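Local coordinates for 2,5-dihydroxypyridine 5,6-dioxygenase (Pseudomonas putida KT2440, PDB 7CUP), which catalyses the iron(II)-dependent, dioxygen-consuming ring cleavage of 2,5-dihydroxypyridine between carbons 5 and 6, giving N-formylmaleamate in aerobic nicotinate degradation, at the interface of chains A and B. Coordinates in Å, arbitrary orientation; residue numbers count along the deposited sequence, not the author numbering. Chains: chain A/B, 2,5-dihydroxypyridine 5,6-dioxygenase.

Contact 1: the interface of chains A and B. Residues chain A 68-69, 247, 251; chain B 131, 275, 277-278, 281-282.
Helix 243-253 of chain A, through A:Tyr247 and A:Tyr251, and the loop carrying A:Met68 and A:Gly69 meet a chain B surface built from the loop at B:Gln275 and B:Thr277, the 3-10 helix 278-281, B:His282 and the end of helix 126-131. A polar link between helix and loop is made by the phenol of A:Tyr247, whose OH donates to the backbone carbonyl O of B:Thr277 at 2.6 Å. Its approach lies in the carbonyl plane, on a lone pair, with a C=O...O angle of 139°. The same ring carries the B:Thr277 methyl CG2 over one face, 3.8 Å above the plane and toward the rim, a contact that probably limits turning of the ring along with the hydroxyl bond. A:Met68 enters chain B as a bent thioether: its SD lies 3.5 Å from B:Gln275 CB, and the turn at chi3 (-76°) brings the terminal CE to B:Thr277 OG1. Further back, CG rests over the guanidinium face of B:Arg131, toward its rim. B:Leu281 CD1 touches both chain A elements, 3.6 Å from A:Tyr251 CE1 and equally near A:Met68 CB, the two directions about at right angles. Beyond this apolar cluster a water joins both chains: it contacts B:Arg131 NH2, lies in the plane of the B:His282 imidazole at 2.8 Å from NE2, and sits 2.9 Å from the backbone N of A:Gly69.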
# COMPACT_ATOMS: atom_id res chain seq x y z
N MET A 68 25.31 -5.68 14.20
CA MET A 68 25.31 -6.31 12.86
C MET A 68 24.12 -7.28 12.72
O MET A 68 23.83 -8.00 13.68
CB MET A 68 26.64 -7.02 12.58
CG MET A 68 27.84 -6.07 12.63
SD MET A 68 29.37 -6.91 12.18
CE MET A 68 29.68 -7.83 13.68
N GLY A 69 23.52 -7.31 11.52
CA GLY A 69 22.40 -8.19 11.14
C GLY A 69 21.11 -7.66 11.71
O GLY A 69 21.16 -6.68 12.42
N TYR A 247 35.71 -17.46 13.65
CA TYR A 247 34.55 -16.56 13.38
C TYR A 247 33.96 -16.12 14.71
O TYR A 247 33.72 -14.91 14.87
CB TYR A 247 33.52 -17.23 12.47
CG TYR A 247 32.33 -16.37 12.13
CD1 TYR A 247 31.27 -16.23 13.01
CD2 TYR A 247 32.23 -15.73 10.91
CE1 TYR A 247 30.16 -15.45 12.71
CE2 TYR A 247 31.10 -14.98 10.58
CZ TYR A 247 30.07 -14.83 11.49
OH TYR A 247 28.98 -14.06 11.22
N TYR A 251 34.00 -12.30 16.21
CA TYR A 251 32.70 -11.64 16.49
C TYR A 251 32.74 -11.05 17.89
O TYR A 251 32.45 -9.87 18.07
CB TYR A 251 31.54 -12.63 16.36
CG TYR A 251 30.20 -12.01 16.63
CD1 TYR A 251 29.59 -11.19 15.68
CD2 TYR A 251 29.54 -12.21 17.83
CE1 TYR A 251 28.34 -10.64 15.91
CE2 TYR A 251 28.29 -11.66 18.07
CZ TYR A 251 27.69 -10.87 17.10
OH TYR A 251 26.48 -10.29 17.34
N ARG B 131 25.69 2.02 10.32
CA ARG B 131 26.90 1.43 10.96
C ARG B 131 28.16 2.04 10.32
O ARG B 131 29.20 2.23 11.07
CB ARG B 131 26.90 -0.09 10.84
CG ARG B 131 28.10 -0.75 11.51
CD ARG B 131 27.74 -2.19 11.88
NE ARG B 131 27.17 -3.00 10.80
CZ ARG B 131 27.86 -3.48 9.76
NH1 ARG B 131 29.14 -3.20 9.61
NH2 ARG B 131 27.24 -4.21 8.84
N GLN B 275 33.05 -5.28 8.78
CA GLN B 275 33.45 -6.47 9.55
C GLN B 275 33.37 -7.70 8.65
O GLN B 275 32.32 -7.95 7.99
CB GLN B 275 32.55 -6.61 10.77
CG GLN B 275 32.79 -5.54 11.80
CD GLN B 275 34.18 -5.63 12.38
OE1 GLN B 275 34.58 -6.69 12.84
NE2 GLN B 275 34.93 -4.53 12.30
N THR B 277 32.92 -10.60 9.66
CA THR B 277 31.87 -11.51 10.22
C THR B 277 30.45 -11.10 9.75
O THR B 277 29.54 -11.89 9.88
CB THR B 277 31.95 -11.54 11.75
OG1 THR B 277 31.87 -10.18 12.20
CG2 THR B 277 33.22 -12.17 12.25
N ALA B 278 30.28 -9.89 9.25
CA ALA B 278 28.96 -9.26 9.04
C ALA B 278 28.12 -10.10 8.08
O ALA B 278 26.95 -10.32 8.40
CB ALA B 278 29.11 -7.85 8.55
N LEU B 281 25.68 -12.81 9.25
CA LEU B 281 24.53 -12.43 10.11
C LEU B 281 23.37 -11.99 9.22
O LEU B 281 22.34 -11.59 9.78
CB LEU B 281 24.99 -11.33 11.08
CG LEU B 281 26.10 -11.78 12.03
CD1 LEU B 281 26.83 -10.62 12.67
CD2 LEU B 281 25.55 -12.67 13.13
N HIS B 282 23.56 -12.04 7.90
CA HIS B 282 22.61 -11.57 6.85
C HIS B 282 22.09 -12.71 5.97
O HIS B 282 22.73 -13.76 5.89
CB HIS B 282 23.26 -10.46 6.01
CG HIS B 282 23.26 -9.14 6.71
ND1 HIS B 282 22.17 -8.29 6.68
CD2 HIS B 282 24.15 -8.59 7.57
CE1 HIS B 282 22.42 -7.21 7.40
NE2 HIS B 282 23.63 -7.39 7.98
O HOH W 1 24.65 -5.36 9.68

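Contact 2: the interface of chains A and B. Residues chain A 283-285; chain B 281-283, 286.
The 3-10 turn 284-286 of chain A meets its counterpart region in chain B, where B:Asp283 presents its carboxylate to the start of the A turn. That carboxylate spans two successive backbone amides: OD1 accepts from A:Arg284 N at 2.9 Å and OD2 from A:Asn285 N at 2.8 Å. Both oxygens are met on their syn sides, the second slightly out of the carboxylate plane, and these two amides would probably stabilise the carboxylate's charge. A:Arg284 runs extended from CG to NE (chi3 179°), which carries NH1 across to the carbonyl O of B:His282; that hydrogen bond is short, 2.7 Å, but markedly bent (119° at H) and tilted from the guanidinium plane. A:Asn285 points its amide at B:Asp286 with the two flat groups nearly coplanar, 20° apart; ND2 donates to the syn lone pair of OD2 at 2.8 Å. Within chain B that oxygen also accepts from B:His282 ND1 on its anti lone pair and from B:Asp283 N, above the carboxylate plane. Replacing B:Asp286 with an alanine would probably leave the A:Asn285 amide, B:His282 ND1 and B:Asp283 N without their common acceptor, with less to hold amide and imidazole in orientation. Water 2 adds a bridge from A:Asn285 OD1 to the carbonyl O of B:Leu281. The site sits where the chain leaves 3-10 helix 278-281 and enters 3-10 helix 284-286, ahead of helix 290-294.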
# COMPACT_ATOMS: atom_id res chain seq x y z
N ASP A 283 15.30 -18.85 6.38
CA ASP A 283 16.30 -17.78 6.19
C ASP A 283 16.53 -17.10 7.54
O ASP A 283 15.64 -17.12 8.41
CB ASP A 283 15.91 -16.83 5.04
CG ASP A 283 15.95 -17.51 3.67
OD1 ASP A 283 16.85 -18.33 3.44
OD2 ASP A 283 15.05 -17.25 2.86
N ARG A 284 17.69 -16.46 7.70
CA ARG A 284 18.06 -15.81 8.99
C ARG A 284 17.01 -14.77 9.38
O ARG A 284 16.69 -14.66 10.56
CB ARG A 284 19.43 -15.17 8.86
CG ARG A 284 20.54 -16.19 8.69
CD ARG A 284 21.85 -15.61 9.17
NE ARG A 284 22.91 -16.59 9.02
CZ ARG A 284 23.47 -16.92 7.87
NH1 ARG A 284 23.09 -16.32 6.75
NH2 ARG A 284 24.43 -17.82 7.84
N ASN A 285 16.45 -14.04 8.44
CA ASN A 285 15.61 -12.87 8.80
C ASN A 285 14.18 -13.34 9.07
O ASN A 285 13.36 -12.50 9.39
CB ASN A 285 15.70 -11.76 7.73
CG ASN A 285 17.09 -11.16 7.59
OD1 ASN A 285 17.81 -11.00 8.58
ND2 ASN A 285 17.50 -10.85 6.36
N LEU B 281 25.68 -12.81 9.25
CA LEU B 281 24.53 -12.43 10.11
C LEU B 281 23.37 -11.99 9.22
O LEU B 281 22.34 -11.59 9.78
CB LEU B 281 24.99 -11.33 11.08
CG LEU B 281 26.10 -11.78 12.03
CD1 LEU B 281 26.83 -10.62 12.67
CD2 LEU B 281 25.55 -12.67 13.13
N HIS B 282 23.56 -12.04 7.90
CA HIS B 282 22.61 -11.57 6.85
C HIS B 282 22.09 -12.71 5.97
O HIS B 282 22.73 -13.76 5.89
CB HIS B 282 23.26 -10.46 6.01
CG HIS B 282 23.26 -9.14 6.71
ND1 HIS B 282 22.17 -8.29 6.68
CD2 HIS B 282 24.15 -8.59 7.57
CE1 HIS B 282 22.42 -7.21 7.40
NE2 HIS B 282 23.63 -7.39 7.98
N ASP B 283 21.00 -12.46 5.25
CA ASP B 283 20.58 -13.28 4.10
C ASP B 283 21.19 -12.67 2.83
O ASP B 283 21.54 -11.48 2.84
CB ASP B 283 19.05 -13.38 4.04
CG ASP B 283 18.49 -14.19 5.20
OD1 ASP B 283 19.12 -15.20 5.54
OD2 ASP B 283 17.46 -13.76 5.80
N ASP B 286 19.74 -9.35 1.39
CA ASP B 286 19.78 -8.14 2.26
C ASP B 286 20.53 -7.00 1.54
O ASP B 286 20.14 -5.83 1.70
CB ASP B 286 20.38 -8.43 3.63
CG ASP B 286 19.52 -9.36 4.48
OD1 ASP B 286 18.46 -9.75 4.00
OD2 ASP B 286 19.95 -9.73 5.58
O HOH W 2 20.05 -10.35 9.52

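Contact 1 and contact 2 have C-alpha centres about 10 Å apart and share B:Leu281 and B:His282, so they form neighbouring parts of one A-B interface. B:His282 works in both: its NE2 edge serves the water of contact 1, while ND1 and the backbone carbonyl belong to contact 2. B:Leu281 likewise divides its roles, side chain to contact 1 and carbonyl to the water of contact 2. The largely apolar first patch and the hydrogen-bonded second would therefore probably position segment 278-286 together. The deposited assembly holds six copies, consistent with a hexamer, though the structure alone does not establish the solution state.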